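Local coordinates for DyP-type peroxidase (Pleurotus ostreatus PC15, PDB 6FSK), which probably uses a heme b cofactor to reduce hydrogen peroxide while oxidising substrates such as dyes and manganese(II), at residues A[249-254]-A[371-376]; A[92-97]-A[227-232]; A[406-411]-A[421-426]. The protein carries 1 engineered substitution. All coordinates share one frame; numbering follows the deposited sequence.

Interaction 1 (A[249-254]-A[371-376]); sequences VPEFDD and DKKTHH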
ATOM      1  N   VAL A 249     -15.523   4.980   8.465  1.00  9.60           N
ATOM      2  CA  VAL A 249     -15.021   6.091   9.240  1.00  9.39           C
ATOM      3  C   VAL A 249     -15.824   6.392  10.480  1.00  9.34           C
ATOM      4  O   VAL A 249     -15.259   6.472  11.561  1.00 10.17           O
ATOM      5  CB  VAL A 249     -14.648   7.305   8.375  1.00  9.68           C
ATOM      6  CG1 VAL A 249     -14.032   8.405   9.192  1.00 12.19           C
ATOM      7  CG2 VAL A 249     -13.680   6.834   7.320  1.00 11.18           C
ATOM      8  N   PRO A 250     -17.110   6.642  10.315  1.00  9.94           N
ATOM      9  CA  PRO A 250     -17.948   6.865  11.513  1.00 10.23           C
ATOM     10  C   PRO A 250     -17.864   5.717  12.523  1.00 10.46           C
ATOM     11  O   PRO A 250     -17.844   5.932  13.751  1.00 11.15           O
ATOM     12  CB  PRO A 250     -19.394   7.006  10.961  1.00 10.40           C
ATOM     13  CG  PRO A 250     -19.163   7.446   9.515  1.00 11.02           C
ATOM     14  CD  PRO A 250     -17.864   6.744   9.069  1.00 10.00           C
ATOM     15  N   GLU A 251     -17.779   4.497  12.024  1.00  9.44           N
ATOM     16  CA  GLU A 251     -17.672   3.295  12.831  1.00  9.71           C
ATOM     17  C   GLU A 251     -16.388   3.292  13.609  1.00 11.13           C
ATOM     18  O   GLU A 251     -16.355   2.999  14.811  1.00 10.05           O
ATOM     19  CB  GLU A 251     -17.825   2.020  11.972  1.00 11.25           C
ATOM     20  CG  GLU A 251     -19.192   1.812  11.378  1.00 12.50           C
ATOM     21  CD  GLU A 251     -19.474   2.521  10.061  1.00 11.56           C
ATOM     22  OE1 GLU A 251     -18.706   3.395   9.609  1.00 11.53           O
ATOM     23  OE2 GLU A 251     -20.580   2.220   9.510  1.00 14.06           O
ATOM     24  N   PHE A 252     -15.303   3.624  12.982  1.00 10.16           N
ATOM     25  CA  PHE A 252     -14.016   3.735  13.672  1.00 10.91           C
ATOM     26  C   PHE A 252     -14.058   4.834  14.718  1.00 10.84           C
ATOM     27  O   PHE A 252     -13.595   4.624  15.905  1.00 12.13           O
ATOM     28  CB  PHE A 252     -12.910   3.920  12.634  1.00 12.17           C
ATOM     29  CG  PHE A 252     -11.520   4.087  13.191  1.00 14.04           C
ATOM     30  CD1 PHE A 252     -10.829   2.981  13.630  1.00 18.31           C
ATOM     31  CD2 PHE A 252     -10.967   5.358  13.289  1.00 16.14           C
ATOM     32  CE1 PHE A 252      -9.527   3.161  14.142  1.00 21.64           C
ATOM     33  CE2 PHE A 252      -9.703   5.509  13.745  1.00 19.23           C
ATOM     34  CZ  PHE A 252      -9.009   4.413  14.113  1.00 19.57           C
ATOM     35  N   ASP A 253     -14.597   5.975  14.367  1.00 11.07           N
ATOM     36  CA  ASP A 253     -14.704   7.091  15.313  1.00 11.33           C
ATOM     37  C   ASP A 253     -15.573   6.676  16.535  1.00 11.51           C
ATOM     38  O   ASP A 253     -15.190   6.968  17.660  1.00 13.22           O
ATOM     39  CB  ASP A 253     -15.301   8.315  14.684  1.00 13.75           C
ATOM     40  CG  ASP A 253     -14.387   9.024  13.681  1.00 17.72           C
ATOM     41  OD1 ASP A 253     -13.198   8.830  13.617  1.00 22.32           O
ATOM     42  OD2 ASP A 253     -15.016   9.819  12.929  1.00 25.23           O
ATOM     43  N   ASP A 254     -16.654   6.008  16.304  1.00 11.73           N
ATOM     44  CA  ASP A 254     -17.551   5.443  17.394  1.00 11.81           C
ATOM     45  C   ASP A 254     -16.795   4.454  18.310  1.00 13.37           C
ATOM     46  O   ASP A 254     -16.803   4.572  19.579  1.00 12.34           O
ATOM     47  CB  ASP A 254     -18.782   4.873  16.724  1.00 13.12           C
ATOM     48  CG  ASP A 254     -19.792   4.281  17.647  1.00 15.08           C
ATOM     49  OD1 ASP A 254     -19.771   4.546  18.886  1.00 14.99           O
ATOM     50  OD2 ASP A 254     -20.672   3.550  17.163  1.00 16.02           O
ATOM     51  N   ASP A 371     -25.433   9.606  12.803  1.00 16.53           N
ATOM     52  CA  ASP A 371     -25.815   8.249  12.836  1.00 16.27           C
ATOM     53  C   ASP A 371     -24.701   7.312  13.358  1.00 15.32           C
ATOM     54  O   ASP A 371     -25.000   6.195  13.698  1.00 16.71           O
ATOM     55  CB  ASP A 371     -26.196   7.767  11.423  1.00 18.24           C
ATOM     56  CG  ASP A 371     -27.552   8.298  10.918  1.00 21.99           C
ATOM     57  OD1 ASP A 371     -28.267   8.931  11.688  1.00 23.52           O
ATOM     58  OD2 ASP A 371     -27.830   8.086   9.719  1.00 21.65           O
ATOM     59  N   LYS A 372     -23.465   7.789  13.317  1.00 14.06           N
ATOM     60  CA  LYS A 372     -22.267   6.967  13.553  1.00 13.87           C
ATOM     61  C   LYS A 372     -22.225   5.800  12.616  1.00 14.73           C
ATOM     62  O   LYS A 372     -21.726   4.719  12.937  1.00 16.04           O
ATOM     63  CB  LYS A 372     -22.113   6.580  15.062  1.00 15.54           C
ATOM     64  CG  LYS A 372     -22.296   7.779  15.982  1.00 16.22           C
ATOM     65  CD  LYS A 372     -22.043   7.452  17.452  1.00 20.61           C
ATOM     66  CE  LYS A 372     -22.029   8.731  18.355  1.00 23.62           C
ATOM     67  NZ  LYS A 372     -22.248   8.329  19.753  1.00 30.30           N
ATOM     68  N   LYS A 373     -22.679   5.979  11.376  1.00 13.91           N
ATOM     69  CA  LYS A 373     -22.684   4.904  10.417  1.00 14.06           C
ATOM     70  C   LYS A 373     -22.311   5.454   9.037  1.00 13.28           C
ATOM     71  O   LYS A 373     -22.689   6.528   8.668  1.00 14.15           O
ATOM     72  CB  LYS A 373     -24.041   4.257  10.274  1.00 18.12           C
ATOM     73  CG  LYS A 373     -24.516   3.546  11.548  1.00 22.14           C
ATOM     74  CD  LYS A 373     -23.664   2.320  11.941  1.00 30.76           C
ATOM     75  CE  LYS A 373     -24.024   1.778  13.327  1.00 37.16           C
ATOM     76  NZ  LYS A 373     -25.501   1.572  13.399  1.00 44.77           N
ATOM     77  N   THR A 374     -21.623   4.619   8.283  1.00 13.09           N
ATOM     78  CA  THR A 374     -21.270   4.902   6.904  1.00 12.63           C
ATOM     79  C   THR A 374     -22.499   4.796   5.982  1.00 12.97           C
ATOM     80  O   THR A 374     -23.218   3.768   5.998  1.00 14.31           O
ATOM     81  CB  THR A 374     -20.243   3.896   6.416  1.00 12.21           C
ATOM     82  OG1 THR A 374     -18.996   4.140   7.100  1.00 12.99           O
ATOM     83  CG2 THR A 374     -19.974   4.046   4.940  1.00 12.13           C
ATOM     84  N   HIS A 375     -22.660   5.839   5.194  1.00 12.81           N
ATOM     85  CA  HIS A 375     -23.665   5.875   4.110  1.00 14.39           C
ATOM     86  C   HIS A 375     -23.084   6.037   2.735  1.00 15.23           C
ATOM     87  O   HIS A 375     -23.816   5.767   1.787  1.00 15.49           O
ATOM     88  CB  HIS A 375     -24.715   6.956   4.355  1.00 17.53           C
ATOM     89  CG  HIS A 375     -25.441   6.711   5.639  1.00 20.88           C
ATOM     90  ND1 HIS A 375     -25.694   7.696   6.561  1.00 28.28           N
ATOM     91  CD2 HIS A 375     -25.901   5.550   6.175  1.00 20.84           C
ATOM     92  CE1 HIS A 375     -26.283   7.158   7.620  1.00 20.87           C
ATOM     93  NE2 HIS A 375     -26.424   5.867   7.412  1.00 25.75           N
ATOM     94  N   HIS A 376     -21.812   6.427   2.605  1.00 12.63           N
ATOM     95  CA  HIS A 376     -21.165   6.659   1.351  1.00 12.67           C
ATOM     96  C   HIS A 376     -19.852   5.888   1.328  1.00 15.37           C
ATOM     97  O   HIS A 376     -19.194   5.792   2.356  1.00 17.13           O
ATOM     98  CB  HIS A 376     -20.874   8.134   1.159  1.00 13.52           C
ATOM     99  CG  HIS A 376     -22.090   8.963   1.136  1.00 15.06           C
ATOM    100  ND1 HIS A 376     -23.014   8.900   0.105  1.00 17.48           N
ATOM    101  CD2 HIS A 376     -22.583   9.829   2.049  1.00 18.57           C
ATOM    102  CE1 HIS A 376     -23.989   9.743   0.365  1.00 18.77           C
ATOM    103  NE2 HIS A 376     -23.765  10.316   1.529  1.00 18.34           N
TER
HETATM  104  O   HOH W   1     -16.926   5.551   5.974  1.00 10.45           O
HETATM  105  O   HOH W   2     -19.878   6.852  20.278  1.00 19.37           O
HETATM  106  O   HOH W   3     -20.891   2.863  14.686  1.00 21.93           O

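Interaction 2 (A[92-97]-A[227-232]); sequences DLSDNA and AAARPD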
ATOM      1  N   ASP A  92       7.779 -18.025 -16.160  1.00 19.02           N
ATOM      2  CA  ASP A  92       7.445 -18.005 -14.729  1.00 20.82           C
ATOM      3  C   ASP A  92       8.180 -16.815 -14.095  1.00 19.52           C
ATOM      4  O   ASP A  92       9.370 -16.638 -14.281  1.00 18.79           O
ATOM      5  CB  ASP A  92       7.798 -19.393 -14.139  1.00 23.27           C
ATOM      6  CG  ASP A  92       7.424 -19.571 -12.707  1.00 28.60           C
ATOM      7  OD1 ASP A  92       7.105 -18.601 -12.048  1.00 23.79           O
ATOM      8  OD2 ASP A  92       7.425 -20.734 -12.208  1.00 33.43           O
ATOM      9  N   LEU A  93       7.442 -15.957 -13.368  1.00 15.78           N
ATOM     10  CA  LEU A  93       8.101 -14.814 -12.681  1.00 15.95           C
ATOM     11  C   LEU A  93       8.473 -15.094 -11.238  1.00 14.43           C
ATOM     12  O   LEU A  93       8.901 -14.156 -10.507  1.00 14.55           O
ATOM     13  CB  LEU A  93       7.231 -13.562 -12.830  1.00 15.86           C
ATOM     14  CG  LEU A  93       6.930 -12.937 -14.183  1.00 17.12           C
ATOM     15  CD1 LEU A  93       6.156 -11.656 -14.105  1.00 17.09           C
ATOM     16  CD2 LEU A  93       8.246 -12.775 -14.995  1.00 19.26           C
ATOM     17  N   SER A  94       8.316 -16.333 -10.765  1.00 14.14           N
ATOM     18  CA  SER A  94       8.741 -16.760  -9.418  1.00 14.78           C
ATOM     19  C   SER A  94       8.048 -15.944  -8.307  1.00 15.27           C
ATOM     20  O   SER A  94       8.687 -15.440  -7.410  1.00 16.05           O
ATOM     21  CB  SER A  94      10.279 -16.596  -9.374  1.00 17.19           C
ATOM     22  OG  SER A  94      10.748 -17.451  -8.373  1.00 23.72           O
ATOM     23  N   ASP A  95       6.729 -15.762  -8.455  1.00 13.14           N
ATOM     24  CA  ASP A  95       5.939 -15.203  -7.346  1.00 12.78           C
ATOM     25  C   ASP A  95       4.610 -15.942  -7.302  1.00 11.79           C
ATOM     26  O   ASP A  95       3.769 -15.862  -8.243  1.00 12.22           O
ATOM     27  CB  ASP A  95       5.745 -13.746  -7.544  1.00 11.96           C
ATOM     28  CG  ASP A  95       5.109 -13.111  -6.366  1.00 12.93           C
ATOM     29  OD1 ASP A  95       3.870 -13.084  -6.195  1.00 11.48           O
ATOM     30  OD2 ASP A  95       5.897 -12.650  -5.508  1.00 12.22           O
ATOM     31  N   ASN A  96       4.452 -16.716  -6.270  1.00 12.18           N
ATOM     32  CA  ASN A  96       3.307 -17.596  -6.126  1.00 12.61           C
ATOM     33  C   ASN A  96       2.006 -16.783  -6.032  1.00 11.78           C
ATOM     34  O   ASN A  96       1.015 -17.138  -6.633  1.00 12.41           O
ATOM     35  CB  ASN A  96       3.434 -18.412  -4.872  1.00 13.09           C
ATOM     36  CG  ASN A  96       4.592 -19.348  -4.883  1.00 17.61           C
ATOM     37  OD1 ASN A  96       5.308 -19.495  -3.846  1.00 20.67           O
ATOM     38  ND2 ASN A  96       4.823 -19.956  -6.021  1.00 18.37           N
ATOM     39  N   ALA A  97       2.008 -15.704  -5.271  1.00 11.34           N
ATOM     40  CA  ALA A  97       0.799 -14.858  -5.120  1.00 11.14           C
ATOM     41  C   ALA A  97       0.371 -14.285  -6.437  1.00 11.24           C
ATOM     42  O   ALA A  97      -0.789 -14.352  -6.831  1.00 10.72           O
ATOM     43  CB  ALA A  97       1.084 -13.764  -4.097  1.00 11.41           C
ATOM     44  N   ALA A 227      16.690 -13.479  -8.977  1.00 14.39           N
ATOM     45  CA  ALA A 227      17.093 -12.968 -10.268  1.00 15.49           C
ATOM     46  C   ALA A 227      17.380 -14.081 -11.270  1.00 15.89           C
ATOM     47  O   ALA A 227      16.925 -13.960 -12.403  1.00 17.91           O
ATOM     48  CB  ALA A 227      18.285 -12.030 -10.119  1.00 15.49           C
ATOM     49  N   ALA A 228      18.104 -15.147 -10.874  1.00 20.07           N
ATOM     50  CA  ALA A 228      18.491 -16.205 -11.849  1.00 21.43           C
ATOM     51  C   ALA A 228      17.315 -16.975 -12.392  1.00 24.09           C
ATOM     52  O   ALA A 228      17.357 -17.454 -13.540  1.00 26.98           O
ATOM     53  CB  ALA A 228      19.480 -17.157 -11.221  1.00 22.23           C
ATOM     54  N   ALA A 229      16.246 -17.085 -11.602  1.00 21.37           N
ATOM     55  CA  ALA A 229      15.059 -17.766 -11.990  1.00 24.04           C
ATOM     56  C   ALA A 229      14.170 -16.942 -12.915  1.00 24.12           C
ATOM     57  O   ALA A 229      13.257 -17.514 -13.535  1.00 30.52           O
ATOM     58  CB  ALA A 229      14.261 -18.202 -10.767  1.00 24.00           C
ATOM     59  N   ARG A 230      14.400 -15.638 -13.045  1.00 17.79           N
ATOM     60  CA  ARG A 230      13.484 -14.806 -13.734  1.00 15.65           C
ATOM     61  C   ARG A 230      13.986 -14.507 -15.172  1.00 16.62           C
ATOM     62  O   ARG A 230      15.209 -14.449 -15.403  1.00 17.39           O
ATOM     63  CB  ARG A 230      13.356 -13.494 -12.912  1.00 14.23           C
ATOM     64  CG  ARG A 230      12.466 -13.747 -11.683  1.00 13.60           C
ATOM     65  CD  ARG A 230      12.348 -12.517 -10.818  1.00 13.70           C
ATOM     66  NE  ARG A 230      11.280 -12.745  -9.852  1.00 13.30           N
ATOM     67  CZ  ARG A 230      11.024 -12.019  -8.743  1.00 14.03           C
ATOM     68  NH1 ARG A 230      11.800 -10.982  -8.425  1.00 12.77           N
ATOM     69  NH2 ARG A 230       9.959 -12.354  -8.000  1.00 13.98           N
ATOM     70  N   PRO A 231      13.083 -14.255 -16.110  1.00 17.38           N
ATOM     71  CA  PRO A 231      13.493 -13.967 -17.478  1.00 16.02           C
ATOM     72  C   PRO A 231      14.068 -12.651 -17.654  1.00 16.89           C
ATOM     73  O   PRO A 231      13.783 -11.731 -16.875  1.00 15.26           O
ATOM     74  CB  PRO A 231      12.167 -14.130 -18.250  1.00 16.35           C
ATOM     75  CG  PRO A 231      11.152 -13.584 -17.254  1.00 16.39           C
ATOM     76  CD  PRO A 231      11.601 -14.183 -15.976  1.00 16.30           C
ATOM     77  N   ASP A 232      14.971 -12.501 -18.632  1.00 16.29           N
ATOM     78  CA  ASP A 232      15.619 -11.228 -18.843  1.00 18.36           C
ATOM     79  C   ASP A 232      14.626 -10.060 -19.013  1.00 16.91           C
ATOM     80  O   ASP A 232      14.888  -8.934 -18.600  1.00 16.91           O
ATOM     81  CB  ASP A 232      16.538 -11.304 -20.084  1.00 23.60           C
ATOM     82  CG  ASP A 232      17.871 -11.990 -19.770  1.00 32.44           C
ATOM     83  OD1 ASP A 232      18.179 -12.205 -18.574  1.00 33.44           O
ATOM     84  OD2 ASP A 232      18.599 -12.301 -20.732  1.00 36.89           O
TER
HETATM   85  O   HOH W   4      11.351 -17.705 -15.713  1.00 30.99           O

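Interaction 3 (A[406-411]-A[421-426]); sequences FPVNAV and DGVVPG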
ATOM      1  N   PHE A 406       2.087 -12.441  16.510  1.00 11.33           N
ATOM      2  CA  PHE A 406       3.227 -11.688  15.978  1.00 10.13           C
ATOM      3  C   PHE A 406       3.339 -10.297  16.636  1.00 10.07           C
ATOM      4  O   PHE A 406       2.300  -9.618  16.697  1.00  9.68           O
ATOM      5  CB  PHE A 406       3.124 -11.537  14.441  1.00 10.21           C
ATOM      6  CG  PHE A 406       4.268 -10.775  13.862  1.00  9.04           C
ATOM      7  CD1 PHE A 406       5.486 -11.403  13.709  1.00 11.06           C
ATOM      8  CD2 PHE A 406       4.225  -9.422  13.642  1.00  9.78           C
ATOM      9  CE1 PHE A 406       6.628 -10.749  13.226  1.00 10.41           C
ATOM     10  CE2 PHE A 406       5.334  -8.709  13.223  1.00 10.54           C
ATOM     11  CZ  PHE A 406       6.550  -9.370  12.999  1.00  9.91           C
ATOM     12  N   PRO A 407       4.496  -9.843  17.136  1.00 10.59           N
ATOM     13  CA  PRO A 407       5.822 -10.355  16.870  1.00 11.76           C
ATOM     14  C   PRO A 407       6.409 -11.189  18.028  1.00 13.31           C
ATOM     15  O   PRO A 407       7.577 -11.555  17.981  1.00 13.23           O
ATOM     16  CB  PRO A 407       6.650  -9.084  16.798  1.00 12.16           C
ATOM     17  CG  PRO A 407       5.996  -8.194  17.736  1.00 13.31           C
ATOM     18  CD  PRO A 407       4.513  -8.451  17.570  1.00 13.15           C
ATOM     19  N   VAL A 408       5.594 -11.552  18.985  1.00 11.47           N
ATOM     20  CA  VAL A 408       6.076 -12.353  20.111  1.00 12.82           C
ATOM     21  C   VAL A 408       6.565 -13.720  19.629  1.00 13.43           C
ATOM     22  O   VAL A 408       7.616 -14.245  20.062  1.00 15.01           O
ATOM     23  CB  VAL A 408       4.987 -12.455  21.247  1.00 11.81           C
ATOM     24  CG1 VAL A 408       5.435 -13.506  22.274  1.00 13.88           C
ATOM     25  CG2 VAL A 408       4.800 -11.086  21.896  1.00 12.96           C
ATOM     26  N   ASN A 409       5.784 -14.360  18.767  1.00 12.05           N
ATOM     27  CA  ASN A 409       6.062 -15.689  18.252  1.00 13.19           C
ATOM     28  C   ASN A 409       7.458 -15.687  17.558  1.00 15.42           C
ATOM     29  O   ASN A 409       8.341 -16.515  17.818  1.00 16.19           O
ATOM     30  CB  ASN A 409       4.942 -16.194  17.345  1.00 14.73           C
ATOM     31  CG  ASN A 409       4.577 -15.303  16.137  1.00 14.60           C
ATOM     32  OD1 ASN A 409       5.107 -14.216  15.935  1.00 13.95           O
ATOM     33  ND2 ASN A 409       3.561 -15.762  15.347  1.00 16.88           N
ATOM     34  N   ALA A 410       7.727 -14.631  16.807  1.00 13.42           N
ATOM     35  CA  ALA A 410       8.964 -14.558  16.038  1.00 14.59           C
ATOM     36  C   ALA A 410      10.141 -14.452  16.935  1.00 15.58           C
ATOM     37  O   ALA A 410      11.153 -15.185  16.697  1.00 18.63           O
ATOM     38  CB  ALA A 410       8.956 -13.379  15.107  1.00 15.03           C
ATOM     39  N   VAL A 411      10.085 -13.596  17.957  1.00 14.09           N
ATOM     40  CA  VAL A 411      11.274 -13.434  18.795  1.00 15.05           C
ATOM     41  C   VAL A 411      11.460 -14.564  19.817  1.00 18.89           C
ATOM     42  O   VAL A 411      12.594 -14.923  20.147  1.00 18.76           O
ATOM     43  CB  VAL A 411      11.426 -12.105  19.501  1.00 15.93           C
ATOM     44  CG1 VAL A 411      11.622 -11.033  18.497  1.00 17.08           C
ATOM     45  CG2 VAL A 411      10.233 -11.800  20.427  1.00 16.40           C
ATOM     46  N   ASP A 421       6.090 -13.628  28.417  1.00 20.27           N
ATOM     47  CA  ASP A 421       5.205 -14.750  28.718  1.00 21.29           C
ATOM     48  C   ASP A 421       3.740 -14.288  28.766  1.00 18.04           C
ATOM     49  O   ASP A 421       3.423 -13.327  29.400  1.00 20.98           O
ATOM     50  CB  ASP A 421       5.537 -15.341  30.114  1.00 26.49           C
ATOM     51  CG  ASP A 421       6.856 -16.041  30.162  1.00 31.23           C
ATOM     52  OD1 ASP A 421       7.401 -16.482  29.132  1.00 33.83           O
ATOM     53  OD2 ASP A 421       7.383 -16.177  31.319  1.00 43.65           O
ATOM     54  N   GLY A 422       2.896 -15.018  28.067  1.00 19.07           N
ATOM     55  CA  GLY A 422       1.493 -14.734  28.007  1.00 18.88           C
ATOM     56  C   GLY A 422       1.111 -13.550  27.110  1.00 18.42           C
ATOM     57  O   GLY A 422      -0.092 -13.210  27.012  1.00 19.20           O
ATOM     58  N   VAL A 423       2.102 -12.869  26.519  1.00 16.60           N
ATOM     59  CA  VAL A 423       1.724 -11.651  25.750  1.00 13.16           C
ATOM     60  C   VAL A 423       1.263 -12.090  24.341  1.00 13.17           C
ATOM     61  O   VAL A 423       1.993 -12.815  23.602  1.00 14.69           O
ATOM     62  CB  VAL A 423       2.935 -10.697  25.604  1.00 14.06           C
ATOM     63  CG1 VAL A 423       2.585  -9.533  24.696  1.00 13.67           C
ATOM     64  CG2 VAL A 423       3.389 -10.221  26.930  1.00 13.55           C
ATOM     65  N   VAL A 424       0.082 -11.630  23.970  1.00 12.11           N
ATOM     66  CA  VAL A 424      -0.599 -11.942  22.742  1.00 12.96           C
ATOM     67  C   VAL A 424      -0.972 -10.560  22.124  1.00 12.58           C
ATOM     68  O   VAL A 424      -1.945  -9.960  22.514  1.00 13.19           O
ATOM     69  CB  VAL A 424      -1.886 -12.828  22.919  1.00 13.65           C
ATOM     70  CG1 VAL A 424      -2.454 -13.136  21.534  1.00 14.17           C
ATOM     71  CG2 VAL A 424      -1.506 -14.137  23.638  1.00 14.96           C
ATOM     72  N   PRO A 425      -0.108 -10.054  21.205  1.00 11.77           N
ATOM     73  CA  PRO A 425      -0.359  -8.713  20.710  1.00 12.27           C
ATOM     74  C   PRO A 425      -1.747  -8.503  20.126  1.00 11.94           C
ATOM     75  O   PRO A 425      -2.330  -7.452  20.299  1.00 11.65           O
ATOM     76  CB  PRO A 425       0.692  -8.552  19.601  1.00 10.78           C
ATOM     77  CG  PRO A 425       1.872  -9.301  20.235  1.00 11.54           C
ATOM     78  CD  PRO A 425       1.202 -10.555  20.721  1.00 11.60           C
ATOM     79  N   GLY A 426      -2.256  -9.505  19.443  1.00 10.58           N
ATOM     80  CA  GLY A 426      -3.486  -9.415  18.707  1.00  9.95           C
ATOM     81  C   GLY A 426      -3.324  -8.918  17.298  1.00 10.51           C
ATOM     82  O   GLY A 426      -2.223  -8.959  16.717  1.00 10.82           O
TER

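Interaction 1 (A[249-254]-A[371-376])
The start of helix 249-258, through Pro250, Glu251 and Asp254, packs against Lys372, Lys373 and Thr374, in the loop that leads into strand 379-386. Glu251 holds Thr374 with both carboxylate oxygens. Its OE1 accepts from Thr374 OG1 at 2.6 Å. Its OE2 accepts from Thr374 N at 2.9 Å, nearly straight at 173°. Both oxygens are met on the syn side, the hydroxyl closer to the carboxylate plane than the N-H. This double grip should fix the rotation of the carboxylate. A bend at chi2 (85°) places Glu251 CD where its oxygens can turn to the loop. Thr374 OG1 also accepts from a water that takes the N-H of Val249. Lys372, with positive phi, is the C-prime residue of a Schellman motif that ends helix 366-371. Pro250 CB rests 3.5 Å from Lys373 N. Asp254 and Lys372 cross at about a right angle, with Asp254 CG 3.9 Å from Lys372 CD. Their charged ends meet through a water, 2.7 Å from Asp254 OD1 and 2.8 Å from Lys372 NZ. Another water donates to Asp254 OD2 and Lys372 O. Asp254 OD1 also bonds a MES molecule, probably from the crystallisation liquor.

Interaction 2 (A[92-97]-A[227-232])
Leu93 O is gripped twice by the guanidinium of Arg230. NE of Arg230 donates to it at 2.8 Å, with an N-H...O angle of 148°, from above the carbonyl plane. NH2 of Arg230 adds a weak bond to the same Leu93 O at 3.3 Å, and another weak one to Ser94 O at 3.4 Å. The Arg230 chain is extended from CG to NE (chi2 178°, chi3 168°), and this carries NE across to the loop 92-95. NH1 turns to other partners, a salt bridge with Asp224 and a bond to Ser387 O. An alanine in place of Arg230 would probably leave Leu93 O without its two N-H donors and Asp224 without its charged mate. Beside the polar grip, Leu93 CD2 packs 3.8 Å from Pro231 CG, the two side chains crossing at about a right angle. A water donates to both Asp92 O and Ala229 O. The contact joins a loop of the N-terminal alpha+beta barrel family region to one of the C-terminal peroxidase region. The loop 92-95 is shaped by an Asx turn, Asp92 OD1 to Ser94 N at 2.9 Å, and leads to Asp95, whose OD1 caps Phe98 N as the N-cap of helix 96-100.

Interaction 3 (A[406-411]-A[421-426])
Val408 has CG1 anti to its backbone N (chi1 170°), which puts CG2 beside that N and against the loop 421-426. Val423 has its own CG1 anti to the backbone N (chi1 174°), and this methyl meets Val408 CG2 at 3.9 Å. The same CG2 of Val408 lies 3.7 Å from Val423 O. Val408 CG2 also lies 3.8 Å from Pro425 CG. One methyl of Val408 thus touches the Val423 side chain, its carbonyl and the proline ring. Pro407 also touches the Pro425 ring, its CD 3.8 Å from Pro425 CG. The carbonyl of Phe406 also meets the ring, with Phe406 O 3.5 Å from Pro425 CB. These contacts are van der Waals packing.

The peptide bond before Pro407 is cis. It turns the chain sharply where the loop enters helix 408-412, with Pro407 at the N-cap position. The CB of Phe406 points away from segment 421-426. Pro407 CB lies over the centre of one face of the Phe406 ring, 3.7 Å above the plane, and the ring also stacks with Trp400. Polar partners lie next to the apolar patch. Lys332 NZ donates to both Phe406 O and Gly426 O, and so ties together the backbones of the two segments. The Gly426 backbone has positive phi, at angles where a CB would be jammed against the preceding carbonyl O. Val424 O accepts from the Ser443 hydroxyl. The contact packs the loop 421-426 on the N-terminal end of the short helix 408-412, at whose N-cap sits the cis Pro407. It is joined through Lys332 to helix 329-333, which carries His329, the axial ligand of the heme iron.

In the fold
The three contacts do not touch one another. Interactions 1 and 2 lie on opposite sides of the chain's centre, their centres about 43 Å apart. Both are partly buried, and both lie beside elements of the large antiparallel sheet: interaction 1 uses the helix after strand 238-247 and the loop before 379-386, while interaction 2 uses the loop before strand 238-247. Their chemistry is largely polar, with a carboxylate in interaction 1 and a guanidinium in interaction 2, and waters bridge each. Interaction 3 is the buried one. It relies on valine and proline packing and joins segments close in sequence. Interaction 2 instead links the two family regions, whereas both sides of interaction 1 belong to the C-terminal one.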